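Local structure of 3,6-diketocamphane 1,6 monooxygenase (Pseudomonas putida, 4UWM) at the interface of chains A and B. The protein catalyses the FMNH2- and oxygen-dependent Baeyer-Villiger oxidation of a diketocamphane to a lactone in (-)-camphor degradation, working as a homodimer. Residues are numbered along the deposited sequence; one frame, centred on the assembly and turned at random. Chains: chain A/B, 3,6-diketocamphane 1,6 monooxygenase.

All four contacts belong to one two-fold symmetric interface, that of the homodimer. Distances here run between the centres of their C-alpha atoms. Contacts 3 and 4 are about 9 Å apart and share A:Met91, A:Trp94 and B:Asn56. Contact 2 is about 16 Å from contact 3 and 22 Å from contact 4. Its B:Trp94 on A:Pro55 repeats A:Trp94 on B:Pro55 of contact 4, and its B:Ile98 on A:Phe23 repeats A:Ile98 on B:Phe23 of contact 3. Helix 85-98 therefore works in both halves of the interface. Contact 1 is peripheral, about 33 Å from contact 2 and 15 Å from contact 4.

Contact 1: the interface of chains A and B. Residues chain A 159-160, 168-171; chain B 117, 122.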
loop_
_atom_site.group_PDB
_atom_site.type_symbol
_atom_site.label_atom_id
_atom_site.label_comp_id
_atom_site.label_asym_id
_atom_site.label_seq_id
_atom_site.Cartn_x
_atom_site.Cartn_y
_atom_site.Cartn_z
ATOM N N PHE A 159 13.693 -5.563 -21.329
ATOM C CA PHE A 159 13.917 -4.275 -21.977
ATOM C C PHE A 159 14.627 -3.382 -20.981
ATOM O O PHE A 159 14.680 -3.680 -19.776
ATOM C CB PHE A 159 12.595 -3.636 -22.438
ATOM C CG PHE A 159 11.754 -3.085 -21.299
ATOM C CD1 PHE A 159 11.018 -3.939 -20.489
ATOM C CD2 PHE A 159 11.739 -1.715 -21.020
ATOM C CE1 PHE A 159 10.252 -3.435 -19.435
ATOM C CE2 PHE A 159 10.976 -1.211 -19.967
ATOM C CZ PHE A 159 10.231 -2.077 -19.179
ATOM N N PHE A 160 15.189 -2.287 -21.466
ATOM C CA PHE A 160 15.572 -1.198 -20.589
ATOM C C PHE A 160 15.187 0.091 -21.271
ATOM O O PHE A 160 15.338 0.217 -22.479
ATOM C CB PHE A 160 17.061 -1.209 -20.237
ATOM C CG PHE A 160 17.400 -0.309 -19.083
ATOM C CD1 PHE A 160 17.238 -0.754 -17.773
ATOM C CD2 PHE A 160 17.851 0.986 -19.296
ATOM C CE1 PHE A 160 17.528 0.075 -16.698
ATOM C CE2 PHE A 160 18.139 1.824 -18.225
ATOM C CZ PHE A 160 17.979 1.367 -16.919
ATOM N N ALA A 168 13.821 2.724 -16.357
ATOM C CA ALA A 168 13.157 1.520 -15.889
ATOM C C ALA A 168 13.434 0.373 -16.835
ATOM O O ALA A 168 13.839 0.585 -17.966
ATOM C CB ALA A 168 11.652 1.765 -15.802
ATOM N N GLY A 169 13.224 -0.855 -16.384
ATOM C CA GLY A 169 13.350 -1.983 -17.281
ATOM C C GLY A 169 12.899 -3.301 -16.710
ATOM O O GLY A 169 12.320 -3.356 -15.625
ATOM N N TYR A 170 13.119 -4.369 -17.467
ATOM C CA TYR A 170 12.818 -5.713 -16.980
ATOM C C TYR A 170 14.037 -6.589 -17.280
ATOM O O TYR A 170 14.478 -6.618 -18.424
ATOM C CB TYR A 170 11.547 -6.284 -17.617
ATOM C CG TYR A 170 11.087 -7.549 -16.927
ATOM C CD1 TYR A 170 10.322 -7.508 -15.745
ATOM C CD2 TYR A 170 11.480 -8.793 -17.404
ATOM C CE1 TYR A 170 9.934 -8.688 -15.101
ATOM C CE2 TYR A 170 11.114 -9.957 -16.769
ATOM C CZ TYR A 170 10.347 -9.915 -15.624
ATOM O OH TYR A 170 10.013 -11.128 -15.034
ATOM N N PRO A 171 14.599 -7.273 -16.252
ATOM C CA PRO A 171 15.882 -7.959 -16.432
ATOM C C PRO A 171 15.777 -9.323 -17.099
ATOM O O PRO A 171 14.704 -9.941 -17.114
ATOM C CB PRO A 171 16.393 -8.127 -14.993
ATOM C CG PRO A 171 15.151 -8.246 -14.181
ATOM C CD PRO A 171 14.102 -7.401 -14.864
ATOM N N TYR B 117 17.777 -3.136 -11.242
ATOM C CA TYR B 117 17.665 -2.967 -12.675
ATOM C C TYR B 117 16.249 -2.564 -13.097
ATOM O O TYR B 117 16.074 -1.662 -13.925
ATOM C CB TYR B 117 18.052 -4.280 -13.359
ATOM C CG TYR B 117 18.143 -4.236 -14.854
ATOM C CD1 TYR B 117 17.035 -4.521 -15.641
ATOM C CD2 TYR B 117 19.361 -3.963 -15.498
ATOM C CE1 TYR B 117 17.106 -4.511 -17.020
ATOM C CE2 TYR B 117 19.443 -3.956 -16.888
ATOM C CZ TYR B 117 18.323 -4.236 -17.639
ATOM O OH TYR B 117 18.367 -4.238 -19.021
ATOM N N ARG B 122 21.387 0.329 -13.114
ATOM C CA ARG B 122 22.180 -0.722 -13.784
ATOM C C ARG B 122 23.587 -0.888 -13.206
ATOM O O ARG B 122 24.153 0.059 -12.658
ATOM C CB ARG B 122 22.256 -0.448 -15.272
ATOM C CG ARG B 122 20.971 -0.775 -15.994
ATOM C CD ARG B 122 21.173 -0.720 -17.494
ATOM N NE ARG B 122 21.231 0.648 -17.996
ATOM C CZ ARG B 122 21.308 0.974 -19.285
ATOM N NH1 ARG B 122 21.334 0.027 -20.212
ATOM N NH2 ARG B 122 21.342 2.251 -19.647
HETATM O O HOH W 1 16.991 -6.257 -19.822
#
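A:Phe160 meets B:Arg122 with one face and B:Tyr117 with its CD1 edge. The first interaction is cation-pi. B:Arg122 reaches the phenyl ring tip to tip, and its NE lies over one face, 3.5 Å from the ring centroid of A:Phe160. The guanidinium and ring planes are 18° apart, so the two groups stack. A bend at chi3 (-76°) of B:Arg122 turns the guanidinium onto that face. On the opposite face of the ring lies the backbone A:Ala168 O, offset toward the rim.

The second interaction is aromatic. The A:Phe160 and B:Tyr117 rings meet edge to face, with planes 57° apart. CD1 of A:Phe160 points over the tyrosine face, 3.6 Å from B:Tyr117 CZ. Alongside the tyrosine, A:Pro171 CA comes within 3.7 Å of B:Tyr117 CE1.

The polar link runs through water. The phenol B:Tyr117 OH is 2.6 Å from water 1, which is 2.9 Å from the carbonyl A:Tyr170 O. This probably helps to hold the phenol in place while its ring packs against carbon.

In the fold, chain A contributes strands 159-162 and 167-170 and the following A:Pro171. Chain B contributes helix 113-118, which carries B:Tyr117, and the loop residue B:Arg122.

Contact 2: the interface of chains A and B. Residues chain A 19-20, 23, 53, 55; chain B 94, 97-98, 188.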
loop_
_atom_site.group_PDB
_atom_site.type_symbol
_atom_site.label_atom_id
_atom_site.label_comp_id
_atom_site.label_asym_id
_atom_site.label_seq_id
_atom_site.Cartn_x
_atom_site.Cartn_y
_atom_site.Cartn_z
ATOM N N ALA A 19 -6.792 9.783 10.398
ATOM C CA ALA A 19 -6.450 8.741 9.421
ATOM C C ALA A 19 -7.075 7.403 9.823
ATOM O O ALA A 19 -7.633 6.700 8.984
ATOM C CB ALA A 19 -4.939 8.632 9.263
ATOM N N ARG A 20 -7.043 7.054 11.121
ATOM C CA ARG A 20 -7.643 5.786 11.532
ATOM C C ARG A 20 -9.148 5.706 11.267
ATOM O O ARG A 20 -9.642 4.673 10.810
ATOM C CB ARG A 20 -7.310 5.435 12.999
ATOM C CG ARG A 20 -7.692 4.010 13.382
ATOM C CD ARG A 20 -7.448 3.771 14.876
ATOM N NE ARG A 20 -7.394 2.343 15.180
ATOM C CZ ARG A 20 -8.461 1.559 15.310
ATOM N NH1 ARG A 20 -9.683 2.058 15.178
ATOM N NH2 ARG A 20 -8.308 0.270 15.576
ATOM N N PHE A 23 -9.810 5.347 7.480
ATOM C CA PHE A 23 -9.453 3.983 7.060
ATOM C C PHE A 23 -10.528 2.979 7.498
ATOM O O PHE A 23 -11.003 2.167 6.692
ATOM C CB PHE A 23 -8.051 3.632 7.575
ATOM C CG PHE A 23 -7.347 2.554 6.775
ATOM C CD1 PHE A 23 -6.881 2.826 5.491
ATOM C CD2 PHE A 23 -7.131 1.279 7.323
ATOM C CE1 PHE A 23 -6.208 1.849 4.761
ATOM C CE2 PHE A 23 -6.473 0.297 6.601
ATOM C CZ PHE A 23 -6.021 0.584 5.305
ATOM N N ASN A 53 -8.919 12.746 1.617
ATOM C CA ASN A 53 -7.745 12.570 2.476
ATOM C C ASN A 53 -7.112 11.174 2.403
ATOM O O ASN A 53 -6.602 10.679 3.404
ATOM C CB ASN A 53 -8.099 12.959 3.933
ATOM C CG ASN A 53 -9.181 12.082 4.526
ATOM O OD1 ASN A 53 -9.816 11.316 3.817
ATOM N ND2 ASN A 53 -9.378 12.165 5.852
ATOM N N PRO A 55 -4.083 9.340 0.485
ATOM C CA PRO A 55 -2.961 9.474 -0.454
ATOM C C PRO A 55 -2.532 8.136 -1.050
ATOM O O PRO A 55 -1.684 8.100 -1.961
ATOM C CB PRO A 55 -1.824 10.035 0.430
ATOM C CG PRO A 55 -2.109 9.477 1.782
ATOM C CD PRO A 55 -3.630 9.411 1.894
ATOM N N TRP B 94 1.143 8.621 6.609
ATOM C CA TRP B 94 -0.267 8.285 6.707
ATOM C C TRP B 94 -0.451 6.945 7.426
ATOM O O TRP B 94 -1.333 6.796 8.280
ATOM C CB TRP B 94 -0.928 8.225 5.293
ATOM C CG TRP B 94 -2.418 8.117 5.346
ATOM C CD1 TRP B 94 -3.296 8.899 6.087
ATOM C CD2 TRP B 94 -3.232 7.210 4.598
ATOM N NE1 TRP B 94 -4.589 8.504 5.859
ATOM C CE2 TRP B 94 -4.581 7.479 4.940
ATOM C CE3 TRP B 94 -2.944 6.174 3.676
ATOM C CZ2 TRP B 94 -5.655 6.759 4.397
ATOM C CZ3 TRP B 94 -4.020 5.464 3.111
ATOM C CH2 TRP B 94 -5.363 5.772 3.474
ATOM N N GLN B 97 0.050 7.272 11.029
ATOM C CA GLN B 97 -1.176 7.801 11.649
ATOM C C GLN B 97 -2.272 6.763 11.831
ATOM O O GLN B 97 -2.954 6.729 12.885
ATOM C CB GLN B 97 -1.773 8.990 10.868
ATOM C CG GLN B 97 -0.940 10.271 10.886
ATOM C CD GLN B 97 -1.652 11.419 10.180
ATOM O OE1 GLN B 97 -2.876 11.459 10.148
ATOM N NE2 GLN B 97 -0.895 12.348 9.616
ATOM N N ILE B 98 -2.494 5.950 10.794
ATOM C CA ILE B 98 -3.514 4.890 10.869
ATOM C C ILE B 98 -3.249 3.942 12.067
ATOM O O ILE B 98 -4.183 3.495 12.739
ATOM C CB ILE B 98 -3.520 4.037 9.573
ATOM C CG1 ILE B 98 -4.077 4.875 8.399
ATOM C CG2 ILE B 98 -4.388 2.785 9.755
ATOM C CD1 ILE B 98 -3.870 4.232 7.032
ATOM N N PHE B 188 -0.015 14.836 6.503
ATOM C CA PHE B 188 0.339 13.419 6.460
ATOM C C PHE B 188 1.702 13.159 7.106
ATOM O O PHE B 188 2.405 12.235 6.700
ATOM C CB PHE B 188 0.304 12.869 5.001
ATOM C CG PHE B 188 -1.083 12.812 4.414
ATOM C CD1 PHE B 188 -2.090 12.057 5.028
ATOM C CD2 PHE B 188 -1.397 13.536 3.260
ATOM C CE1 PHE B 188 -3.374 12.004 4.490
ATOM C CE2 PHE B 188 -2.679 13.486 2.708
ATOM C CZ PHE B 188 -3.669 12.718 3.326
HETATM O O HOH W 2 -6.844 10.042 6.204
HETATM O O HOH W 3 -5.210 8.116 13.168
HETATM O O HOH W 4 -4.598 10.813 12.161
#
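B:Trp94 has CG anti to its backbone N (chi1 -170°), which swings the indole out from helix 85-98 against A:Pro55 and A:Ala19. B:Ile98 has CG1 anti to the carbonyl carbon and an extended chi2 (168°), which carries CD1 to the ring of A:Phe23.

The indole is covered on both faces. A:Pro55 CD sits over one face, 3.5 Å from B:Trp94 CD2. B:Ile98 CD1, from the same helix, sits over the other. That methyl also lies over the face of A:Phe23, 4.0 Å from the ring centroid, so it fills the angle between two aromatic rings. Next to A:Pro55 CD, the CG of the same proline points tip first onto the face of B:Phe188, 3.9 Å from its centroid. The methyl A:Ala19 CB touches the indole near B:Trp94 NE1 and also packs on B:Gln97 CB.

Polar atoms are joined by water. B:Trp94 NE1, the indole nitrogen, is 2.8 Å from water 2, and this water also binds A:Asn53 O. Waters 3 and 4, bonded to each other, connect the backbone N atoms of A:Arg20 and A:Ala19 to B:Gln97 O and OE1.

The site docks the start of helix 19-35 and the 53-55 loop onto helix 85-98, helping to hold the homodimer together.

Contact 3: the interface of chains A and B. Residues chain A 58-59, 62, 91, 94-95, 98; chain B 23, 56, 58-59, 63.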
loop_
_atom_site.group_PDB
_atom_site.type_symbol
_atom_site.label_atom_id
_atom_site.label_comp_id
_atom_site.label_asym_id
_atom_site.label_seq_id
_atom_site.Cartn_x
_atom_site.Cartn_y
_atom_site.Cartn_z
ATOM N N GLU A 58 -4.447 2.141 -2.558
ATOM C CA GLU A 58 -4.090 0.718 -2.574
ATOM C C GLU A 58 -4.028 0.106 -1.159
ATOM O O GLU A 58 -4.257 -1.116 -0.991
ATOM C CB GLU A 58 -2.770 0.486 -3.370
ATOM C CG GLU A 58 -1.496 0.951 -2.651
ATOM C CD GLU A 58 -1.179 2.436 -2.766
ATOM O OE1 GLU A 58 -2.005 3.236 -3.277
ATOM O OE2 GLU A 58 -0.049 2.823 -2.383
ATOM N N LEU A 59 -3.708 0.925 -0.138
ATOM C CA LEU A 59 -3.705 0.422 1.248
ATOM C C LEU A 59 -5.102 -0.008 1.700
ATOM O O LEU A 59 -5.272 -1.063 2.346
ATOM C CB LEU A 59 -3.132 1.455 2.242
ATOM C CG LEU A 59 -1.681 1.923 2.098
ATOM C CD1 LEU A 59 -1.213 2.657 3.358
ATOM C CD2 LEU A 59 -0.737 0.799 1.812
ATOM N N ALA A 62 -6.152 -3.166 -0.308
ATOM C CA ALA A 62 -5.496 -4.316 0.305
ATOM C C ALA A 62 -6.132 -4.737 1.638
ATOM O O ALA A 62 -6.303 -5.940 1.920
ATOM C CB ALA A 62 -4.002 -4.055 0.481
ATOM N N MET A 91 3.337 -3.282 -7.817
ATOM C CA MET A 91 2.284 -3.220 -6.777
ATOM C C MET A 91 0.922 -3.536 -7.391
ATOM O O MET A 91 0.154 -4.325 -6.838
ATOM C CB MET A 91 2.262 -1.851 -6.084
ATOM C CG MET A 91 1.185 -1.725 -4.973
ATOM S SD MET A 91 -0.373 -1.105 -5.598
ATOM C CE MET A 91 -0.010 0.618 -5.875
ATOM N N TRP A 94 0.631 -7.275 -8.179
ATOM C CA TRP A 94 0.566 -8.119 -7.010
ATOM C C TRP A 94 -0.817 -7.979 -6.352
ATOM O O TRP A 94 -1.400 -8.963 -5.922
ATOM C CB TRP A 94 1.663 -7.719 -5.985
ATOM C CG TRP A 94 1.782 -8.676 -4.821
ATOM C CD1 TRP A 94 1.856 -10.043 -4.888
ATOM C CD2 TRP A 94 1.860 -8.342 -3.416
ATOM N NE1 TRP A 94 1.973 -10.579 -3.631
ATOM C CE2 TRP A 94 1.975 -9.563 -2.705
ATOM C CE3 TRP A 94 1.819 -7.132 -2.694
ATOM C CZ2 TRP A 94 2.069 -9.616 -1.311
ATOM C CZ3 TRP A 94 1.921 -7.184 -1.289
ATOM C CH2 TRP A 94 2.050 -8.411 -0.616
ATOM N N LEU A 95 -1.304 -6.749 -6.279
ATOM C CA LEU A 95 -2.619 -6.474 -5.659
ATOM C C LEU A 95 -3.740 -7.104 -6.506
ATOM O O LEU A 95 -4.657 -7.698 -5.954
ATOM C CB LEU A 95 -2.818 -4.969 -5.482
ATOM C CG LEU A 95 -4.135 -4.528 -4.780
ATOM C CD1 LEU A 95 -4.339 -5.306 -3.488
ATOM C CD2 LEU A 95 -4.115 -3.014 -4.519
ATOM N N ILE A 98 -3.740 -10.652 -5.537
ATOM C CA ILE A 98 -4.327 -10.889 -4.207
ATOM C C ILE A 98 -5.856 -10.923 -4.329
ATOM O O ILE A 98 -6.509 -11.747 -3.689
ATOM C CB ILE A 98 -3.905 -9.792 -3.179
ATOM C CG1 ILE A 98 -2.389 -9.844 -2.918
ATOM C CG2 ILE A 98 -4.654 -9.948 -1.864
ATOM C CD1 ILE A 98 -1.842 -8.630 -2.177
ATOM N N PHE B 23 -0.553 -13.412 1.436
ATOM C CA PHE B 23 -1.164 -12.249 2.108
ATOM C C PHE B 23 -1.992 -12.709 3.301
ATOM O O PHE B 23 -1.856 -12.177 4.398
ATOM C CB PHE B 23 -2.006 -11.464 1.103
ATOM C CG PHE B 23 -2.218 -10.016 1.481
ATOM C CD1 PHE B 23 -1.154 -9.116 1.456
ATOM C CD2 PHE B 23 -3.487 -9.551 1.825
ATOM C CE1 PHE B 23 -1.347 -7.778 1.774
ATOM C CE2 PHE B 23 -3.692 -8.211 2.148
ATOM C CZ PHE B 23 -2.618 -7.329 2.130
ATOM N N ASN B 56 5.516 -5.218 -1.549
ATOM C CA ASN B 56 4.913 -4.055 -0.909
ATOM C C ASN B 56 4.505 -4.377 0.539
ATOM O O ASN B 56 3.314 -4.618 0.805
ATOM C CB ASN B 56 3.681 -3.551 -1.705
ATOM C CG ASN B 56 4.047 -2.987 -3.057
ATOM O OD1 ASN B 56 4.150 -3.731 -4.050
ATOM N ND2 ASN B 56 4.214 -1.660 -3.125
ATOM N N GLU B 58 4.040 -2.570 2.986
ATOM C CA GLU B 58 3.021 -1.646 3.504
ATOM C C GLU B 58 1.566 -2.108 3.275
ATOM O O GLU B 58 0.666 -1.720 4.042
ATOM C CB GLU B 58 3.266 -0.206 2.955
ATOM C CG GLU B 58 2.821 -0.028 1.494
ATOM C CD GLU B 58 3.843 -0.473 0.443
ATOM O OE1 GLU B 58 4.881 -1.120 0.760
ATOM O OE2 GLU B 58 3.625 -0.144 -0.749
ATOM N N LEU B 59 1.304 -2.893 2.217
ATOM C CA LEU B 59 -0.061 -3.410 1.975
ATOM C C LEU B 59 -0.468 -4.379 3.086
ATOM O O LEU B 59 -1.607 -4.354 3.580
ATOM C CB LEU B 59 -0.196 -4.123 0.609
ATOM C CG LEU B 59 0.001 -3.293 -0.661
ATOM C CD1 LEU B 59 -0.501 -4.024 -1.916
ATOM C CD2 LEU B 59 -0.629 -1.933 -0.593
ATOM N N ALA B 63 -3.342 -3.886 5.975
ATOM C CA ALA B 63 -4.375 -4.939 6.108
ATOM C C ALA B 63 -4.480 -5.502 7.532
ATOM O O ALA B 63 -5.542 -5.957 7.941
ATOM C CB ALA B 63 -4.123 -6.076 5.097
HETATM O O HOH W 5 2.387 1.755 -2.126
#
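Helix 57-65 of each chain meets its twin through A:Leu59 and B:Leu59, while helix 85-98 of chain A packs on helix 19-35 and the loop at B:Asn56 of chain B.

The two leucines cross obliquely, with A:Leu59 CD2 3.6 Å from B:Leu59 CD2. A:Leu59 CD2 also rests on B:Glu58 CG, and B:Leu59 CD2 on A:Glu58 CG. The other branch, B:Leu59 CD1, slides past the indole of A:Trp94. B:Leu59 CB meets the methyl of A:Ala62.

B:Phe23 is packed by A:Ile98, whose CD1 lies over one face at 3.7 Å from B:Phe23 CD1. The A:Trp94 and B:Phe23 side chains cross at about a right angle, CH2 of the indole near CD1 of the phenyl.

The amide of B:Asn56 lies across the A:Met91 side chain. A:Met91 CG is 3.7 Å from B:Asn56 CG. The amide plane is 19° from the A:Trp94 ring plane. B:Asn56 ND2 donates a hydrogen bond to B:Glu58 OE2 (2.9 Å), on the syn side but 28° out of the carboxylate plane, which helps to orient the amide.

A:Glu58 OE2 and B:Glu58 OE2 approach to 5.0 Å near the two-fold axis. Water 5 may ease any repulsion: it lies 2.7 Å from both A:Glu58 OE2 and B:Glu58 OE2.

Contact 4: the interface of chains A and B. Residues chain A 87, 90-91, 94, 188; chain B 46-47, 53, 55-56.
A:Trp94 and A:Phe188 receive B:Pro55 through CH-pi contacts. B:Pro55 CD lies over the centre of the indole face, 3.5 Å from A:Trp94 CD2. B:Pro55 CG points tip first at the phenyl of A:Phe188, 3.9 Å from its centroid. The phenyl is directed there with CG anti to the carbonyl carbon (chi1 -64°). The pyrrolidine sits in the corner formed by the two aromatic groups, CD toward the indole and CG toward the phenyl.

Further contacts surround the proline. The methyl of A:Thr90, CG2, reaches B:Pro55 CB at 3.6 Å. Apart from this, the edge of A:Phe188 abuts the backbone carbonyl of B:Ala47. B:Ala47 C lies in the ring plane, and A:Phe188 CE2 is 3.4 Å from B:Ala47 O.

Polar contacts are mainly water-mediated. The side-chain amine of A:Lys87 approaches the amide of B:Asn56 tip to tip after bends at chi2 and chi4. Its NZ is 3.0 Å from B:Asn56 ND2, but this pair is not a hydrogen bond. Two waters join the groups instead. Water 6 links A:Lys87 NZ to B:Asn56 OD1, the latter at 2.8 Å. Water 8 links the same NZ to B:Asn56 ND2. A direct bond from NZ to B:Pro55 O is weak. At the indole nitrogen, water 7 bridges A:Trp94 NE1 and B:Asn53 O.

The site seats the 53-56 loop of one subunit on helix 85-98 of the other, and so helps to stabilise the homodimer.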
loop_
_atom_site.group_PDB
_atom_site.type_symbol
_atom_site.label_atom_id
_atom_site.label_comp_id
_atom_site.label_asym_id
_atom_site.label_seq_id
_atom_site.Cartn_x
_atom_site.Cartn_y
_atom_site.Cartn_z
ATOM N N LYS A 87 7.994 0.397 -9.804
ATOM C CA LYS A 87 7.447 0.179 -8.445
ATOM C C LYS A 87 5.911 0.092 -8.488
ATOM O O LYS A 87 5.312 -0.791 -7.873
ATOM C CB LYS A 87 7.906 1.312 -7.525
ATOM C CG LYS A 87 7.605 1.130 -6.034
ATOM C CD LYS A 87 8.509 0.023 -5.468
ATOM C CE LYS A 87 8.339 -0.162 -3.980
ATOM N NZ LYS A 87 6.966 -0.690 -3.739
ATOM N N THR A 90 4.585 -3.122 -10.364
ATOM C CA THR A 90 4.744 -4.318 -9.529
ATOM C C THR A 90 3.621 -4.406 -8.466
ATOM O O THR A 90 3.046 -5.473 -8.261
ATOM C CB THR A 90 6.129 -4.313 -8.820
ATOM O OG1 THR A 90 7.172 -4.202 -9.801
ATOM C CG2 THR A 90 6.355 -5.591 -7.980
ATOM N N MET A 91 3.337 -3.282 -7.817
ATOM C CA MET A 91 2.284 -3.220 -6.777
ATOM C C MET A 91 0.922 -3.536 -7.391
ATOM O O MET A 91 0.154 -4.325 -6.838
ATOM C CB MET A 91 2.262 -1.851 -6.084
ATOM C CG MET A 91 1.185 -1.725 -4.973
ATOM S SD MET A 91 -0.373 -1.105 -5.598
ATOM C CE MET A 91 -0.010 0.618 -5.875
ATOM N N TRP A 94 0.631 -7.275 -8.179
ATOM C CA TRP A 94 0.566 -8.119 -7.010
ATOM C C TRP A 94 -0.817 -7.979 -6.352
ATOM O O TRP A 94 -1.400 -8.963 -5.922
ATOM C CB TRP A 94 1.663 -7.719 -5.985
ATOM C CG TRP A 94 1.782 -8.676 -4.821
ATOM C CD1 TRP A 94 1.856 -10.043 -4.888
ATOM C CD2 TRP A 94 1.860 -8.342 -3.416
ATOM N NE1 TRP A 94 1.973 -10.579 -3.631
ATOM C CE2 TRP A 94 1.975 -9.563 -2.705
ATOM C CE3 TRP A 94 1.819 -7.132 -2.694
ATOM C CZ2 TRP A 94 2.069 -9.616 -1.311
ATOM C CZ3 TRP A 94 1.921 -7.184 -1.289
ATOM C CH2 TRP A 94 2.050 -8.411 -0.616
ATOM N N PHE A 188 5.044 -10.979 -10.776
ATOM C CA PHE A 188 4.040 -10.044 -10.231
ATOM C C PHE A 188 3.166 -9.420 -11.321
ATOM O O PHE A 188 2.783 -8.254 -11.221
ATOM C CB PHE A 188 4.698 -8.968 -9.341
ATOM C CG PHE A 188 5.343 -9.526 -8.110
ATOM C CD1 PHE A 188 4.580 -10.221 -7.157
ATOM C CD2 PHE A 188 6.723 -9.376 -7.892
ATOM C CE1 PHE A 188 5.178 -10.743 -6.018
ATOM C CE2 PHE A 188 7.319 -9.910 -6.759
ATOM C CZ PHE A 188 6.542 -10.588 -5.818
ATOM N N HIS B 46 10.793 -7.280 -1.597
ATOM C CA HIS B 46 11.540 -7.780 -2.762
ATOM C C HIS B 46 10.603 -7.819 -3.950
ATOM O O HIS B 46 9.463 -8.281 -3.834
ATOM C CB HIS B 46 12.074 -9.210 -2.568
ATOM C CG HIS B 46 12.873 -9.410 -1.319
ATOM N ND1 HIS B 46 12.293 -9.516 -0.072
ATOM C CD2 HIS B 46 14.206 -9.571 -1.129
ATOM C CE1 HIS B 46 13.234 -9.699 0.835
ATOM N NE2 HIS B 46 14.402 -9.743 0.218
ATOM N N ALA B 47 11.097 -7.371 -5.091
ATOM C CA ALA B 47 10.350 -7.384 -6.342
ATOM C C ALA B 47 10.777 -8.503 -7.281
ATOM O O ALA B 47 10.100 -8.758 -8.258
ATOM C CB ALA B 47 10.504 -6.046 -7.053
ATOM N N ASN B 53 8.535 -13.145 -1.286
ATOM C CA ASN B 53 7.611 -12.771 -2.355
ATOM C C ASN B 53 6.646 -11.635 -1.969
ATOM O O ASN B 53 5.480 -11.633 -2.380
ATOM C CB ASN B 53 6.834 -14.017 -2.832
ATOM C CG ASN B 53 5.974 -14.626 -1.727
ATOM O OD1 ASN B 53 6.142 -14.301 -0.563
ATOM N ND2 ASN B 53 5.034 -15.500 -2.096
ATOM N N PRO B 55 6.429 -7.607 -2.469
ATOM C CA PRO B 55 7.057 -6.410 -3.053
ATOM C C PRO B 55 6.558 -5.115 -2.404
ATOM O O PRO B 55 7.091 -4.028 -2.714
ATOM C CB PRO B 55 6.613 -6.482 -4.519
ATOM C CG PRO B 55 5.254 -7.124 -4.459
ATOM C CD PRO B 55 5.403 -8.180 -3.379
ATOM N N ASN B 56 5.516 -5.218 -1.549
ATOM C CA ASN B 56 4.913 -4.055 -0.909
ATOM C C ASN B 56 4.505 -4.377 0.539
ATOM O O ASN B 56 3.314 -4.618 0.805
ATOM C CB ASN B 56 3.681 -3.551 -1.705
ATOM C CG ASN B 56 4.047 -2.987 -3.057
ATOM O OD1 ASN B 56 4.150 -3.731 -4.050
ATOM N ND2 ASN B 56 4.214 -1.660 -3.125
HETATM O O HOH W 6 6.092 -2.649 -5.699
HETATM O O HOH W 7 3.095 -13.051 -2.940
HETATM O O HOH W 8 4.404 0.600 -4.812
#